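PDB 4BLO: packaging enzyme P4 from Pseudomonas phage phi6, which probably couples nucleoside triphosphate hydrolysis, as a hexameric RecA-like helicase motor, to the packaging of viral RNA. Local coordinates for residues D11-A16 / T43-V48; I64-L69 / L171-G176; I134-K139 / N183-S188. All coordinates share one frame; numbering follows the deposited sequence.

Contact 1: residues D11-A16 / T43-V48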
# COMPACT_ATOMS: atom_id res chain seq x y z
N ASP L 11 -37.82 -35.54 3.89
CA ASP L 11 -37.76 -35.81 5.33
C ASP L 11 -36.74 -34.93 6.07
O ASP L 11 -36.87 -34.74 7.28
CB ASP L 11 -37.44 -37.30 5.57
CG ASP L 11 -38.51 -38.27 5.10
OD1 ASP L 11 -39.71 -37.91 5.17
OD2 ASP L 11 -38.15 -39.39 4.69
N ARG L 12 -35.76 -34.37 5.34
CA ARG L 12 -34.70 -33.51 5.88
C ARG L 12 -35.10 -32.04 6.00
O ARG L 12 -34.42 -31.29 6.70
CB ARG L 12 -33.43 -33.60 4.99
CG ARG L 12 -32.64 -34.90 5.11
CD ARG L 12 -31.78 -34.99 6.36
NE ARG L 12 -30.84 -33.88 6.47
CZ ARG L 12 -29.88 -33.81 7.37
NH1 ARG L 12 -29.68 -34.81 8.21
NH2 ARG L 12 -29.08 -32.76 7.41
N VAL L 13 -36.18 -31.62 5.30
CA VAL L 13 -36.66 -30.22 5.23
C VAL L 13 -36.83 -29.61 6.65
O VAL L 13 -36.28 -28.53 6.90
CB VAL L 13 -37.95 -30.09 4.35
CG1 VAL L 13 -38.49 -28.66 4.36
CG2 VAL L 13 -37.68 -30.52 2.92
N GLY L 14 -37.53 -30.30 7.56
CA GLY L 14 -37.75 -29.84 8.93
C GLY L 14 -36.45 -29.71 9.69
O GLY L 14 -36.14 -28.64 10.23
N ILE L 15 -35.64 -30.80 9.67
CA ILE L 15 -34.29 -30.90 10.27
C ILE L 15 -33.42 -29.71 9.85
O ILE L 15 -32.76 -29.10 10.68
CB ILE L 15 -33.65 -32.27 9.89
CG1 ILE L 15 -34.35 -33.41 10.65
CG2 ILE L 15 -32.11 -32.28 10.07
CD1 ILE L 15 -33.87 -34.80 10.36
N ALA L 16 -33.43 -29.39 8.54
CA ALA L 16 -32.67 -28.30 7.95
C ALA L 16 -33.12 -26.95 8.53
O ALA L 16 -32.26 -26.15 8.92
CB ALA L 16 -32.84 -28.31 6.43
N THR L 43 -36.51 -20.15 2.82
CA THR L 43 -37.40 -19.71 1.74
C THR L 43 -37.00 -20.40 0.43
O THR L 43 -37.88 -20.84 -0.32
CB THR L 43 -37.38 -18.18 1.62
OG1 THR L 43 -37.54 -17.60 2.92
CG2 THR L 43 -38.47 -17.66 0.70
N TYR L 44 -35.67 -20.52 0.18
CA TYR L 44 -35.13 -21.18 -1.00
C TYR L 44 -35.50 -22.67 -0.99
O TYR L 44 -35.99 -23.16 -2.00
CB TYR L 44 -33.60 -21.00 -1.08
CG TYR L 44 -32.95 -21.71 -2.25
CD1 TYR L 44 -33.04 -21.20 -3.54
CD2 TYR L 44 -32.20 -22.87 -2.06
CE1 TYR L 44 -32.44 -21.85 -4.63
CE2 TYR L 44 -31.60 -23.53 -3.14
CZ TYR L 44 -31.72 -23.01 -4.42
OH TYR L 44 -31.12 -23.65 -5.48
N ILE L 45 -35.30 -23.37 0.16
CA ILE L 45 -35.62 -24.79 0.33
C ILE L 45 -37.11 -25.03 -0.01
O ILE L 45 -37.41 -25.90 -0.84
CB ILE L 45 -35.25 -25.32 1.75
CG1 ILE L 45 -33.71 -25.33 1.95
CG2 ILE L 45 -35.84 -26.72 2.01
CD1 ILE L 45 -33.24 -25.31 3.40
N ALA L 46 -38.02 -24.21 0.57
CA ALA L 46 -39.47 -24.26 0.33
C ALA L 46 -39.83 -24.10 -1.16
O ALA L 46 -40.67 -24.84 -1.67
CB ALA L 46 -40.16 -23.19 1.15
N ALA L 47 -39.15 -23.17 -1.86
CA ALA L 47 -39.34 -22.90 -3.28
C ALA L 47 -38.89 -24.09 -4.15
O ALA L 47 -39.58 -24.41 -5.13
CB ALA L 47 -38.59 -21.64 -3.68
N VAL L 48 -37.76 -24.73 -3.78
CA VAL L 48 -37.17 -25.89 -4.48
C VAL L 48 -38.12 -27.09 -4.34
O VAL L 48 -38.44 -27.72 -5.36
CB VAL L 48 -35.74 -26.21 -3.98
CG1 VAL L 48 -35.26 -27.58 -4.45
CG2 VAL L 48 -34.76 -25.13 -4.42
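V13 and A16, one helical turn apart on helix 7-22, receive I45 of helix 38-54 in a small apolar helix-helix packing, with neither hydrogen bonds nor charges between the two segments. The isoleucine does all the work on its side, each of its two branches meeting a different partner. With CG2 anti to the backbone N, that methyl reaches CG1 of V13 at 4.0 Å, and the two side chains run past one another in opposite directions. The longer branch leaves beside the backbone N and is nearly extended (chi2 158°), which carries CD1 toward the methyl of A16, 4.3 Å from CB. Residue types follow from this geometry: a beta-branched side chain with one short and one long arm can meet both partners at once, a valine offers a compact methyl at the partly exposed border, and an alanine leaves room for the I45 terminus to approach its helix. L180 touches both V13 and I45, while A179 lies on A16, so helix 167-179 and the loop after it border the contact. R12, on another side of helix 7-22, ties the helix to the same region: NH2 forms a salt bridge with OD2 of D224 and also bonds to the carbonyl of A179. Its guanidinium is backed by I15, whose CG2 lies 3.8 Å above the plane, over the centre of the group.

Contact 2: residues I64-L69 / L171-G176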
# COMPACT_ATOMS: atom_id res chain seq x y z
N ILE L 64 -33.75 -24.04 -10.64
CA ILE L 64 -33.51 -23.90 -9.20
C ILE L 64 -32.48 -22.80 -8.88
O ILE L 64 -32.00 -22.75 -7.74
CB ILE L 64 -33.15 -25.24 -8.51
CG1 ILE L 64 -31.86 -25.89 -9.09
CG2 ILE L 64 -34.35 -26.18 -8.54
CD1 ILE L 64 -31.16 -26.85 -8.21
N ARG L 65 -32.15 -21.91 -9.83
CA ARG L 65 -31.20 -20.83 -9.54
C ARG L 65 -31.91 -19.79 -8.63
O ARG L 65 -33.11 -19.55 -8.80
CB ARG L 65 -30.58 -20.24 -10.82
CG ARG L 65 -31.46 -19.29 -11.61
CD ARG L 65 -31.39 -19.56 -13.10
NE ARG L 65 -30.09 -19.26 -13.69
CZ ARG L 65 -29.92 -18.99 -14.98
NH1 ARG L 65 -30.96 -18.97 -15.81
NH2 ARG L 65 -28.71 -18.72 -15.45
N PRO L 66 -31.23 -19.26 -7.57
CA PRO L 66 -31.92 -18.37 -6.61
C PRO L 66 -32.54 -17.11 -7.21
O PRO L 66 -33.59 -16.69 -6.73
CB PRO L 66 -30.82 -17.99 -5.62
CG PRO L 66 -29.82 -19.06 -5.74
CD PRO L 66 -29.83 -19.48 -7.17
N SER L 67 -31.89 -16.52 -8.25
CA SER L 67 -32.35 -15.31 -8.95
C SER L 67 -33.75 -15.48 -9.57
O SER L 67 -34.48 -14.50 -9.71
CB SER L 67 -31.35 -14.90 -10.03
OG SER L 67 -31.19 -15.91 -11.00
N VAL L 68 -34.12 -16.74 -9.90
CA VAL L 68 -35.39 -17.12 -10.50
C VAL L 68 -36.43 -17.44 -9.41
O VAL L 68 -37.60 -17.03 -9.54
CB VAL L 68 -35.15 -18.30 -11.49
CG1 VAL L 68 -36.35 -19.24 -11.61
CG2 VAL L 68 -34.72 -17.79 -12.86
N LEU L 69 -36.01 -18.17 -8.34
CA LEU L 69 -36.91 -18.62 -7.26
C LEU L 69 -37.18 -17.56 -6.18
O LEU L 69 -38.29 -17.55 -5.64
CB LEU L 69 -36.37 -19.89 -6.58
CG LEU L 69 -36.20 -21.14 -7.46
CD1 LEU L 69 -35.57 -22.24 -6.69
CD2 LEU L 69 -37.53 -21.64 -8.02
N LEU L 171 -23.77 -19.55 -1.30
CA LEU L 171 -24.08 -20.03 0.05
C LEU L 171 -25.52 -20.52 0.15
O LEU L 171 -25.75 -21.55 0.79
CB LEU L 171 -23.78 -18.95 1.10
CG LEU L 171 -22.30 -18.54 1.24
CD1 LEU L 171 -22.18 -17.26 2.01
CD2 LEU L 171 -21.48 -19.63 1.89
N ILE L 172 -26.48 -19.84 -0.51
CA ILE L 172 -27.90 -20.23 -0.52
C ILE L 172 -28.04 -21.66 -1.07
O ILE L 172 -28.65 -22.50 -0.42
CB ILE L 172 -28.76 -19.22 -1.33
CG1 ILE L 172 -29.00 -17.94 -0.52
CG2 ILE L 172 -30.10 -19.82 -1.74
CD1 ILE L 172 -29.49 -16.78 -1.34
N VAL L 173 -27.46 -21.92 -2.26
CA VAL L 173 -27.55 -23.21 -2.93
C VAL L 173 -26.75 -24.27 -2.15
O VAL L 173 -27.25 -25.38 -1.96
CB VAL L 173 -27.11 -23.14 -4.41
CG1 VAL L 173 -27.42 -24.45 -5.14
CG2 VAL L 173 -27.79 -21.98 -5.13
N CYS L 174 -25.53 -23.92 -1.67
CA CYS L 174 -24.67 -24.83 -0.92
C CYS L 174 -25.32 -25.27 0.41
O CYS L 174 -25.45 -26.47 0.63
CB CYS L 174 -23.30 -24.21 -0.68
SG CYS L 174 -22.18 -24.31 -2.11
N ILE L 175 -25.75 -24.31 1.26
CA ILE L 175 -26.38 -24.60 2.55
C ILE L 175 -27.79 -25.20 2.33
O ILE L 175 -28.10 -26.23 2.91
CB ILE L 175 -26.41 -23.36 3.50
CG1 ILE L 175 -24.98 -22.89 3.83
CG2 ILE L 175 -27.21 -23.65 4.79
CD1 ILE L 175 -24.87 -21.41 4.20
N GLY L 176 -28.59 -24.55 1.50
CA GLY L 176 -29.96 -24.98 1.20
C GLY L 176 -30.09 -26.40 0.72
O GLY L 176 -30.78 -27.20 1.36
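P66 turns its ring onto V173 and I172 of helix 167-179, and CG is the atom that meets both. It lies 3.6 Å from CG2 of V173 and 4.1 Å from CG2 of I172, with CD of the proline adding a second approach to the valine methyl at 3.8 Å. The proline is set roughly perpendicular to the valine side chain, whereas it and I172 point opposite ways as they pass. A chi1 of -171° places CG1 of V173 across from its own N and turns CG2 to the ring. A proline ring and beta-branched side chains suit this buried place because they have little conformational freedom to lose on packing. Helix 167-179 belongs to a beta-alpha-beta crossover of the RecA-like core, linking the parallel strands 161-163 and 184-187, and from it C174 leans on V184 and V186 of the sheet. Proline also fits its backbone position: R65 is the N-cap of the short helix 66-69, and the next residue needs no N-H for the helical bonding pattern. The carbonyl of R65 accepts from V68 N and L69 N, each at 3.2 Å, while the R65 side chain starts away from the contact and packs on G102 of a second subunit. Further out, Y44 of helix 38-54 lies against I172 and V173, and its OH bonds to the carbonyl of I64, fixing the chain just ahead of the proline. The side chain of I64 also touches L177.

Contact 3: residues I134-K139 / N183-S188. With ADP (adenosine-5'-diphosphate), chain B.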
# COMPACT_ATOMS: atom_id res chain seq x y z
N ILE L 134 -12.38 -31.56 -14.86
CA ILE L 134 -12.46 -32.92 -15.40
C ILE L 134 -12.66 -33.91 -14.26
O ILE L 134 -13.58 -34.72 -14.33
CB ILE L 134 -11.20 -33.23 -16.27
CG1 ILE L 134 -11.43 -32.80 -17.74
CG2 ILE L 134 -10.68 -34.68 -16.16
CD1 ILE L 134 -12.60 -33.53 -18.58
N THR L 135 -11.83 -33.82 -13.20
CA THR L 135 -11.90 -34.69 -12.02
C THR L 135 -13.25 -34.50 -11.33
O THR L 135 -13.90 -35.49 -10.98
CB THR L 135 -10.73 -34.40 -11.06
OG1 THR L 135 -9.52 -34.62 -11.76
CG2 THR L 135 -10.77 -35.29 -9.82
N LEU L 136 -13.70 -33.23 -11.18
CA LEU L 136 -14.96 -32.90 -10.56
C LEU L 136 -16.16 -33.59 -11.27
O LEU L 136 -16.98 -34.22 -10.60
CB LEU L 136 -15.15 -31.37 -10.54
CG LEU L 136 -16.50 -30.84 -10.02
CD1 LEU L 136 -16.73 -31.21 -8.56
CD2 LEU L 136 -16.61 -29.36 -10.22
N ASN L 137 -16.24 -33.50 -12.60
CA ASN L 137 -17.41 -34.00 -13.30
C ASN L 137 -17.32 -35.48 -13.68
O ASN L 137 -18.35 -36.16 -13.63
CB ASN L 137 -17.70 -33.13 -14.52
CG ASN L 137 -18.12 -31.73 -14.10
OD1 ASN L 137 -19.28 -31.46 -13.79
ND2 ASN L 137 -17.16 -30.83 -13.98
N GLU L 138 -16.11 -36.00 -14.00
CA GLU L 138 -15.96 -37.41 -14.37
C GLU L 138 -15.78 -38.30 -13.15
O GLU L 138 -16.50 -39.29 -13.04
CB GLU L 138 -14.79 -37.62 -15.33
CG GLU L 138 -15.03 -37.05 -16.71
CD GLU L 138 -13.97 -37.43 -17.73
OE1 GLU L 138 -12.78 -37.55 -17.36
OE2 GLU L 138 -14.33 -37.57 -18.92
N LYS L 139 -14.77 -38.00 -12.28
CA LYS L 139 -14.46 -38.82 -11.10
C LYS L 139 -15.40 -38.53 -9.93
O LYS L 139 -15.94 -39.48 -9.38
CB LYS L 139 -12.98 -38.69 -10.69
CG LYS L 139 -12.01 -39.44 -11.65
CD LYS L 139 -10.55 -39.04 -11.47
CE LYS L 139 -10.08 -38.04 -12.52
NZ LYS L 139 -8.70 -37.51 -12.28
N ASN L 183 -25.32 -33.67 -2.92
CA ASN L 183 -23.88 -33.54 -3.11
C ASN L 183 -23.65 -32.34 -4.00
O ASN L 183 -23.77 -32.42 -5.23
CB ASN L 183 -23.30 -34.82 -3.71
CG ASN L 183 -23.33 -36.00 -2.77
OD1 ASN L 183 -23.42 -37.15 -3.21
ND2 ASN L 183 -23.22 -35.76 -1.48
N VAL L 184 -23.39 -31.19 -3.35
CA VAL L 184 -23.20 -29.89 -3.98
C VAL L 184 -21.73 -29.64 -4.27
O VAL L 184 -20.87 -29.94 -3.42
CB VAL L 184 -23.82 -28.76 -3.12
CG1 VAL L 184 -23.70 -27.40 -3.80
CG2 VAL L 184 -25.29 -29.04 -2.80
N ALA L 185 -21.43 -29.09 -5.46
CA ALA L 185 -20.09 -28.72 -5.89
C ALA L 185 -20.08 -27.32 -6.47
O ALA L 185 -21.05 -26.92 -7.10
CB ALA L 185 -19.58 -29.70 -6.91
N VAL L 186 -18.97 -26.58 -6.27
CA VAL L 186 -18.81 -25.22 -6.80
C VAL L 186 -17.58 -25.15 -7.71
O VAL L 186 -16.45 -25.32 -7.25
CB VAL L 186 -18.73 -24.13 -5.69
CG1 VAL L 186 -18.84 -22.73 -6.30
CG2 VAL L 186 -19.81 -24.33 -4.65
N ASP L 187 -17.84 -24.89 -9.02
CA ASP L 187 -16.85 -24.68 -10.07
C ASP L 187 -17.20 -23.38 -10.81
O ASP L 187 -18.11 -23.38 -11.64
CB ASP L 187 -16.77 -25.87 -11.05
CG ASP L 187 -15.56 -25.88 -11.97
OD1 ASP L 187 -14.57 -25.15 -11.68
OD2 ASP L 187 -15.58 -26.63 -12.98
N SER L 188 -16.58 -22.24 -10.46
CA SER L 188 -15.44 -22.04 -9.56
C SER L 188 -15.76 -21.17 -8.38
O SER L 188 -16.85 -20.60 -8.30
CB SER L 188 -14.34 -21.31 -10.35
OG SER L 188 -13.03 -21.73 -10.02
PB ADP B . -8.78 -26.99 -14.92
O1B ADP B . -7.82 -27.39 -13.77
O2B ADP B . -10.22 -27.03 -14.39
O3B ADP B . -8.46 -25.61 -15.42
PA ADP B . -9.69 -28.86 -16.98
O1A ADP B . -10.77 -27.91 -17.52
O2A ADP B . -10.34 -29.88 -16.12
O3A ADP B . -8.62 -28.04 -16.12
O5' ADP B . -8.95 -29.58 -18.18
C5' ADP B . -7.62 -30.11 -18.01
C4' ADP B . -7.18 -30.85 -19.25
O4' ADP B . -7.13 -29.93 -20.36
C3' ADP B . -5.78 -31.44 -19.16
O3' ADP B . -5.78 -32.72 -18.54
C2' ADP B . -5.35 -31.47 -20.62
O2' ADP B . -5.81 -32.63 -21.32
C1' ADP B . -6.00 -30.20 -21.17
N9 ADP B . -5.13 -29.03 -21.20
C8 ADP B . -5.16 -27.94 -20.36
N7 ADP B . -4.25 -27.04 -20.62
C5 ADP B . -3.56 -27.57 -21.71
C6 ADP B . -2.46 -27.09 -22.46
N6 ADP B . -1.80 -25.97 -22.18
N1 ADP B . -2.04 -27.86 -23.50
C2 ADP B . -2.66 -29.02 -23.74
N3 ADP B . -3.68 -29.57 -23.09
C4 ADP B . -4.10 -28.79 -22.07
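CD2 of L136 lies to one side of the D187 carboxylate plane, beyond CG on the CB side, with 4.0 Å from CD2 to CG of the aspartate. The same methyl lies 3.6 Å from D187 CB, so it meets mainly the carbon part of the side chain. At the polar end, OD2 bonds to OG of S133, and a calcium ion lies about 4 Å from the side chain. The other branch of the leucine, CD1, rests on CB of A185 at 3.6 Å. A chi1 of 175° swings the L136 branch away from its own N and out from the helix, dividing its two methyls between alternate residues of the strand; the small A185 makes room, and V228 and V230 of the neighbouring strand widen the apolar seat. This is the P-loop NTPase core: helix 132-140 follows the Walker A loop, and D187, at the end of a strand separated from strand 120-126 by one other, is placed as a Walker B aspartate would be. A cis peptide joins it to S188, as the corresponding aspartate is in RecA. On the nucleotide side, I134 N donates to O2A of the ADP alpha-phosphate at 2.9 Å, with an N-H...O angle of 146°. K139 NZ folds back along its own helix to T135 OG1, 3.0 Å away, and that hydroxyl is also bonded to the carbonyl of G131.

How the contacts relate
From the N terminus, helix 7-22 runs into a short hairpin and then helix 38-54, and contact 1 closes that loop before the other two begin. Contact 2 opens at 64-69 and closes a far longer loop at 171-176. Contact 3 starts inside this loop, at 134-139, and ends beyond it at 183-188, so contacts 2 and 3 cross. Neighbours touch: I45 CG1 of contact 1 lies against the carbonyl of G176, while helix 167-179 and strand 184-187 follow each other in the chain and pack together. Helix 167-179 thus sits between the N-terminal helices and the central sheet, whose other side bears the nucleotide-binding helix 132-140. Contacts 1 and 3 do not touch, their centres being about 24 Å apart.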